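Local coordinates for acetolactate synthase, small subunit (Thermotoga maritima, PDB 2FGC), which forms the small, regulatory-type subunit of its enzyme and carries an ACT domain, a module that in related proteins commonly serves in control by small molecules, at residues 123-126 with 127-131; 165-168 with 169-172. All coordinates share one frame; numbering follows the deposited sequence.

Interaction 1 of 2, residues 123-126 with 127-131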
ATOM      1  N   ASP A 123     -12.856  13.852  21.478  1.00 64.06           N
ATOM      2  CA  ASP A 123     -14.055  14.355  22.129  1.00 66.30           C
ATOM      3  C   ASP A 123     -13.973  13.997  23.620  1.00 65.80           C
ATOM      4  O   ASP A 123     -14.606  13.035  24.114  1.00 64.30           O
ATOM      5  CB  ASP A 123     -15.307  13.821  21.421  1.00 66.22           C
ATOM      6  CG  ASP A 123     -16.608  14.218  22.128  1.00 79.75           C
ATOM      7  OD1 ASP A 123     -16.681  15.325  22.737  1.00 89.12           O
ATOM      8  OD2 ASP A 123     -17.568  13.411  22.072  1.00 81.99           O
ATOM      9  N   GLU A 124     -13.155  14.750  24.343  1.00 66.33           N
ATOM     10  CA  GLU A 124     -12.948  14.438  25.764  1.00 70.83           C
ATOM     11  C   GLU A 124     -12.313  13.056  25.935  1.00 69.55           C
ATOM     12  O   GLU A 124     -12.519  12.405  26.950  1.00 69.70           O
ATOM     13  CB  GLU A 124     -14.289  14.418  26.556  1.00 73.76           C
ATOM     14  CG  GLU A 124     -15.306  15.545  26.305  1.00 77.75           C
ATOM     15  CD  GLU A 124     -14.942  16.829  27.008  1.00 90.20           C
ATOM     16  OE1 GLU A 124     -13.948  17.468  26.587  1.00 90.01           O
ATOM     17  OE2 GLU A 124     -15.655  17.196  27.977  1.00 90.41           O
ATOM     18  N   ASP A 125     -11.581  12.571  24.941  1.00 67.78           N
ATOM     19  CA  ASP A 125     -11.078  11.201  25.052  1.00 64.41           C
ATOM     20  C   ASP A 125      -9.695  11.018  24.496  1.00 57.80           C
ATOM     21  O   ASP A 125      -9.320   9.936  24.100  1.00 57.14           O
ATOM     22  CB  ASP A 125     -12.062  10.179  24.471  1.00 62.63           C
ATOM     23  CG  ASP A 125     -12.400  10.439  22.995  1.00 74.76           C
ATOM     24  OD1 ASP A 125     -11.957  11.479  22.395  1.00 65.72           O
ATOM     25  OD2 ASP A 125     -13.140   9.579  22.435  1.00 76.61           O
ATOM     26  N   LYS A 126      -8.947  12.102  24.467  1.00 54.37           N
ATOM     27  CA  LYS A 126      -7.522  12.060  24.133  1.00 53.63           C
ATOM     28  C   LYS A 126      -6.865  10.815  24.746  1.00 47.73           C
ATOM     29  O   LYS A 126      -6.084  10.137  24.124  1.00 48.17           O
ATOM     30  CB  LYS A 126      -6.808  13.296  24.730  1.00 52.42           C
ATOM     31  CG  LYS A 126      -7.096  14.537  24.021  1.00 55.24           C
ATOM     32  CD  LYS A 126      -6.238  15.653  24.474  1.00 48.33           C
ATOM     33  CE  LYS A 126      -6.953  16.923  24.092  1.00 56.25           C
ATOM     34  NZ  LYS A 126      -6.338  18.078  24.788  1.00 71.61           N
ATOM     35  N   GLN A 127      -7.215  10.536  25.986  1.00 40.10           N
ATOM     36  CA  GLN A 127      -6.439   9.610  26.773  1.00 45.08           C
ATOM     37  C   GLN A 127      -6.788   8.193  26.388  1.00 45.01           C
ATOM     38  O   GLN A 127      -5.917   7.347  26.299  1.00 51.47           O
ATOM     39  CB  GLN A 127      -6.672   9.838  28.258  1.00 42.55           C
ATOM     40  CG  GLN A 127      -6.150  11.156  28.765  1.00 61.17           C
ATOM     41  CD  GLN A 127      -6.395  11.344  30.257  1.00 75.19           C
ATOM     42  OE1 GLN A 127      -7.512  11.644  30.684  1.00 65.92           O
ATOM     43  NE2 GLN A 127      -5.344  11.174  31.056  1.00 69.86           N
ATOM     44  N   GLU A 128      -8.063   7.936  26.139  1.00 49.69           N
ATOM     45  CA  GLU A 128      -8.462   6.601  25.663  1.00 51.57           C
ATOM     46  C   GLU A 128      -7.824   6.326  24.311  1.00 51.19           C
ATOM     47  O   GLU A 128      -7.292   5.255  24.099  1.00 51.65           O
ATOM     48  CB  GLU A 128      -9.984   6.435  25.579  1.00 51.89           C
ATOM     49  CG  GLU A 128     -10.666   6.237  26.930  1.00 62.93           C
ATOM     50  CD  GLU A 128     -10.532   7.459  27.841  1.00 85.46           C
ATOM     51  OE1 GLU A 128     -10.675   8.616  27.356  1.00 81.30           O
ATOM     52  OE2 GLU A 128     -10.273   7.253  29.054  1.00 97.15           O
ATOM     53  N   ILE A 129      -7.879   7.297  23.408  1.00 48.76           N
ATOM     54  CA  ILE A 129      -7.263   7.177  22.102  1.00 47.00           C
ATOM     55  C   ILE A 129      -5.739   6.950  22.187  1.00 48.35           C
ATOM     56  O   ILE A 129      -5.224   6.030  21.537  1.00 45.07           O
ATOM     57  CB  ILE A 129      -7.628   8.363  21.199  1.00 50.01           C
ATOM     58  CG1 ILE A 129      -9.143   8.348  20.915  1.00 47.53           C
ATOM     59  CG2 ILE A 129      -6.884   8.293  19.892  1.00 46.97           C
ATOM     60  CD1 ILE A 129      -9.693   9.666  20.259  1.00 47.39           C
ATOM     61  N   PHE A 130      -5.026   7.719  23.007  1.00 46.11           N
ATOM     62  CA  PHE A 130      -3.577   7.541  23.068  1.00 48.24           C
ATOM     63  C   PHE A 130      -3.188   6.194  23.667  1.00 47.99           C
ATOM     64  O   PHE A 130      -2.210   5.576  23.271  1.00 47.20           O
ATOM     65  CB  PHE A 130      -2.892   8.660  23.854  1.00 46.59           C
ATOM     66  CG  PHE A 130      -2.983  10.003  23.192  1.00 45.50           C
ATOM     67  CD1 PHE A 130      -2.895  10.123  21.812  1.00 56.28           C
ATOM     68  CD2 PHE A 130      -3.135  11.155  23.952  1.00 52.01           C
ATOM     69  CE1 PHE A 130      -2.990  11.366  21.192  1.00 54.89           C
ATOM     70  CE2 PHE A 130      -3.212  12.415  23.331  1.00 48.22           C
ATOM     71  CZ  PHE A 130      -3.145  12.507  21.950  1.00 51.00           C
ATOM     72  N   GLN A 131      -3.955   5.771  24.653  1.00 48.00           N
ATOM     73  CA  GLN A 131      -3.809   4.458  25.226  1.00 50.29           C
ATOM     74  C   GLN A 131      -3.948   3.352  24.225  1.00 48.57           C
ATOM     75  O   GLN A 131      -3.165   2.409  24.229  1.00 46.88           O
ATOM     76  CB  GLN A 131      -4.880   4.273  26.236  1.00 50.01           C
ATOM     77  CG  GLN A 131      -4.467   4.914  27.452  1.00 60.27           C
ATOM     78  CD  GLN A 131      -5.346   4.520  28.564  1.00 81.76           C
ATOM     79  OE1 GLN A 131      -6.578   4.337  28.375  1.00 77.20           O
ATOM     80  NE2 GLN A 131      -4.743   4.362  29.758  1.00 84.03           N
TER

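Interaction 2 of 2, residues 165-168 with 169-172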
ATOM      1  N   LEU A 165     -12.211  -0.175  17.122  1.00 47.64           N
ATOM      2  CA  LEU A 165     -12.220   0.246  18.514  1.00 47.58           C
ATOM      3  C   LEU A 165     -12.310   1.764  18.688  1.00 50.78           C
ATOM      4  O   LEU A 165     -12.533   2.282  19.819  1.00 51.73           O
ATOM      5  CB  LEU A 165     -10.992  -0.299  19.221  1.00 45.91           C
ATOM      6  CG  LEU A 165     -11.103  -1.772  19.582  1.00 47.00           C
ATOM      7  CD1 LEU A 165      -9.760  -2.251  20.087  1.00 45.69           C
ATOM      8  CD2 LEU A 165     -12.156  -2.006  20.641  1.00 43.57           C
ATOM      9  N   LEU A 166     -12.141   2.498  17.595  1.00 49.52           N
ATOM     10  CA  LEU A 166     -12.247   3.960  17.708  1.00 51.04           C
ATOM     11  C   LEU A 166     -13.715   4.426  17.709  1.00 54.30           C
ATOM     12  O   LEU A 166     -14.570   3.760  17.091  1.00 50.82           O
ATOM     13  CB  LEU A 166     -11.457   4.631  16.605  1.00 50.31           C
ATOM     14  CG  LEU A 166      -9.965   4.344  16.644  1.00 46.53           C
ATOM     15  CD1 LEU A 166      -9.349   4.862  15.338  1.00 52.27           C
ATOM     16  CD2 LEU A 166      -9.355   5.042  17.902  1.00 46.95           C
ATOM     17  N   PRO A 167     -14.027   5.559  18.407  1.00 56.13           N
ATOM     18  CA  PRO A 167     -15.447   5.945  18.391  1.00 57.44           C
ATOM     19  C   PRO A 167     -15.781   6.374  16.979  1.00 56.83           C
ATOM     20  O   PRO A 167     -15.165   7.293  16.451  1.00 57.21           O
ATOM     21  CB  PRO A 167     -15.550   7.107  19.393  1.00 53.25           C
ATOM     22  CG  PRO A 167     -14.177   7.550  19.653  1.00 58.08           C
ATOM     23  CD  PRO A 167     -13.196   6.503  19.187  1.00 57.54           C
ATOM     24  N   GLN A 168     -16.718   5.672  16.362  1.00 58.04           N
ATOM     25  CA  GLN A 168     -16.884   5.771  14.929  1.00 58.11           C
ATOM     26  C   GLN A 168     -17.295   7.161  14.504  1.00 56.45           C
ATOM     27  O   GLN A 168     -16.901   7.617  13.432  1.00 56.21           O
ATOM     28  CB  GLN A 168     -17.825   4.675  14.418  1.00 63.22           C
ATOM     29  CG  GLN A 168     -17.248   3.208  14.719  1.00 76.06           C
ATOM     30  CD  GLN A 168     -15.898   2.841  13.980  1.00 76.92           C
ATOM     31  OE1 GLN A 168     -15.872   2.703  12.753  1.00 80.48           O
ATOM     32  NE2 GLN A 168     -14.808   2.668  14.742  1.00 56.41           N
ATOM     33  N   LYS A 169     -18.019   7.875  15.353  1.00 53.58           N
ATOM     34  CA  LYS A 169     -18.429   9.241  15.000  1.00 55.50           C
ATOM     35  C   LYS A 169     -17.238  10.241  14.892  1.00 54.07           C
ATOM     36  O   LYS A 169     -17.362  11.337  14.334  1.00 53.74           O
ATOM     37  CB  LYS A 169     -19.514   9.734  15.963  1.00 52.82           C
ATOM     38  CG  LYS A 169     -18.981  10.192  17.311  1.00 61.69           C
ATOM     39  CD  LYS A 169     -20.072  10.842  18.207  1.00 61.18           C
ATOM     40  CE  LYS A 169     -19.511  11.214  19.610  1.00 72.50           C
ATOM     41  NZ  LYS A 169     -18.353  12.230  19.644  1.00 69.34           N
ATOM     42  N   GLN A 170     -16.089   9.842  15.422  1.00 52.89           N
ATOM     43  CA  GLN A 170     -14.913  10.677  15.463  1.00 51.42           C
ATOM     44  C   GLN A 170     -13.816  10.352  14.434  1.00 52.87           C
ATOM     45  O   GLN A 170     -12.813  11.058  14.382  1.00 51.41           O
ATOM     46  CB  GLN A 170     -14.336  10.604  16.846  1.00 52.53           C
ATOM     47  CG  GLN A 170     -15.138  11.413  17.850  1.00 54.31           C
ATOM     48  CD  GLN A 170     -14.779  10.981  19.232  1.00 53.18           C
ATOM     49  OE1 GLN A 170     -13.600  10.948  19.593  1.00 62.10           O
ATOM     50  NE2 GLN A 170     -15.765  10.594  20.000  1.00 56.55           N
ATOM     51  N   VAL A 171     -14.021   9.324  13.598  1.00 51.69           N
ATOM     52  CA  VAL A 171     -13.059   8.966  12.570  1.00 50.39           C
ATOM     53  C   VAL A 171     -13.295   9.813  11.324  1.00 52.68           C
ATOM     54  O   VAL A 171     -14.317   9.673  10.682  1.00 55.15           O
ATOM     55  CB  VAL A 171     -13.233   7.521  12.206  1.00 50.21           C
ATOM     56  CG1 VAL A 171     -12.366   7.165  10.984  1.00 52.86           C
ATOM     57  CG2 VAL A 171     -12.895   6.614  13.408  1.00 54.16           C
ATOM     58  N   GLU A 172     -12.360  10.679  10.951  1.00 51.53           N
ATOM     59  CA  GLU A 172     -12.650  11.647   9.899  1.00 49.09           C
ATOM     60  C   GLU A 172     -12.231  11.061   8.563  1.00 48.97           C
ATOM     61  O   GLU A 172     -12.874  11.305   7.521  1.00 53.42           O
ATOM     62  CB  GLU A 172     -11.909  12.969  10.146  1.00 49.73           C
ATOM     63  CG  GLU A 172     -12.312  13.667  11.421  1.00 55.43           C
ATOM     64  CD  GLU A 172     -13.331  14.758  11.220  1.00 70.53           C
ATOM     65  OE1 GLU A 172     -13.561  15.173  10.047  1.00 84.68           O
ATOM     66  OE2 GLU A 172     -13.913  15.204  12.248  1.00 71.91           O
TER

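Interaction 1 of 2, residues 123-126 with 127-131
D125 lays its carboxylate against the far end of I129: OD1 is 3.6 Å from the terminal methyl CD1, and the two side chains meet at a slant. The first torsion of D125 sets CG between its own backbone N and carbonyl carbon (chi1 58°), and this turns the carboxylate back along the loop. There OD1 accepts the N-H of D123 at 2.7 Å, the donor sitting above the carboxylate plane, 38° out of it. E124, between the two, has a left-handed backbone conformation, and the chain bends there. D125 is the N-cap residue, yet its side chain makes no capping bond; it ties down the preceding loop instead.

Its carbonyl does join the helix. I129 N is 3.1 Å from D125 O in an almost straight hydrogen bond, and one residue on F130 N reaches K126 O at 2.9 Å. That second carbonyl has another neighbour: K126 O lies over one face of the F130 ring, 3.1 Å from CD2, while K126 CB approaches CE2 of the same ring at 4.0 Å. The rest of the lysine runs out extended, away from the helix turn. E128 takes the other course. A bend at chi2 (64°) curls it back until OE1 is 3.5 Å from D125 CA; the two carboxylates, D125 OD2 and E128 OE1, stay 5.6 Å apart and do not touch.

Outside the turn's own residues, I129 also packs on F122, and D125 rests on P167 and Q170. The arrangement is the opening turn of an alpha-helix, the point in this ferredoxin-like beta-alpha-beta-beta-alpha-beta domain where the chain leaves strand 110-121 and enters helix 126-135.

Interaction 2 of 2, residues 165-168 with 169-172
P167, Q168 and V171 carry this short turn. The pyrrolidine ring of P167 lies beside the end of Q170, its CG 3.5 Å from Q170 CD. The P167 carbonyl is engaged too: Q170 N donates a hydrogen bond to P167 O at 2.9 Å, and Q170 CB sits 3.4 Å from the same oxygen. One residue further along, V171 N makes a weak bond of 3.4 Å to Q168 O. Both bonds span three residues, as in a 3-10 turn.

Here the turn joins helix 156-165 to strand 171-183, completing the second beta-alpha-beta crossover of the ferredoxin-like domain; backbone bonds from Q170 to R121 and from E172 to K119 set the chain beside strand 110-121.

Q168 folds its side chain backward. Its first two torsions (chi1 -61°, chi2 -64°) curl the amide round until NE2 stands 2.6 Å from L166 O, with I163 O as a second acceptor, so that one amide nitrogen links the turn to the end of the helix before it. V171 has CG2 beside its backbone N, and this methyl meets L166 CB at 4.0 Å. L166 continues inward onto I118, V120 and L132, whereas V171 also packs on E66 of the second subunit. The long chain of K169 ends in a salt bridge from NZ to D123 OD2.

In the fold
From the N terminus, the ACT domain comes first, and both contacts belong to the later four-stranded domain. Interaction 1 comes as strand 110-121 gives way to helix 126-135. The chain then passes through strands 139-143 and 147-154 and helix 156-165 before interaction 2 turns it into strand 171-183, the outermost of this chain's sheet on that side. The two are in series, neither nested nor crossed, with centres about 11 Å apart. They meet directly, through one salt bridge and side-chain packing. The loop leaving the first strand is thereby fastened to the turn entering the last, two strands that are neighbours in the sheet.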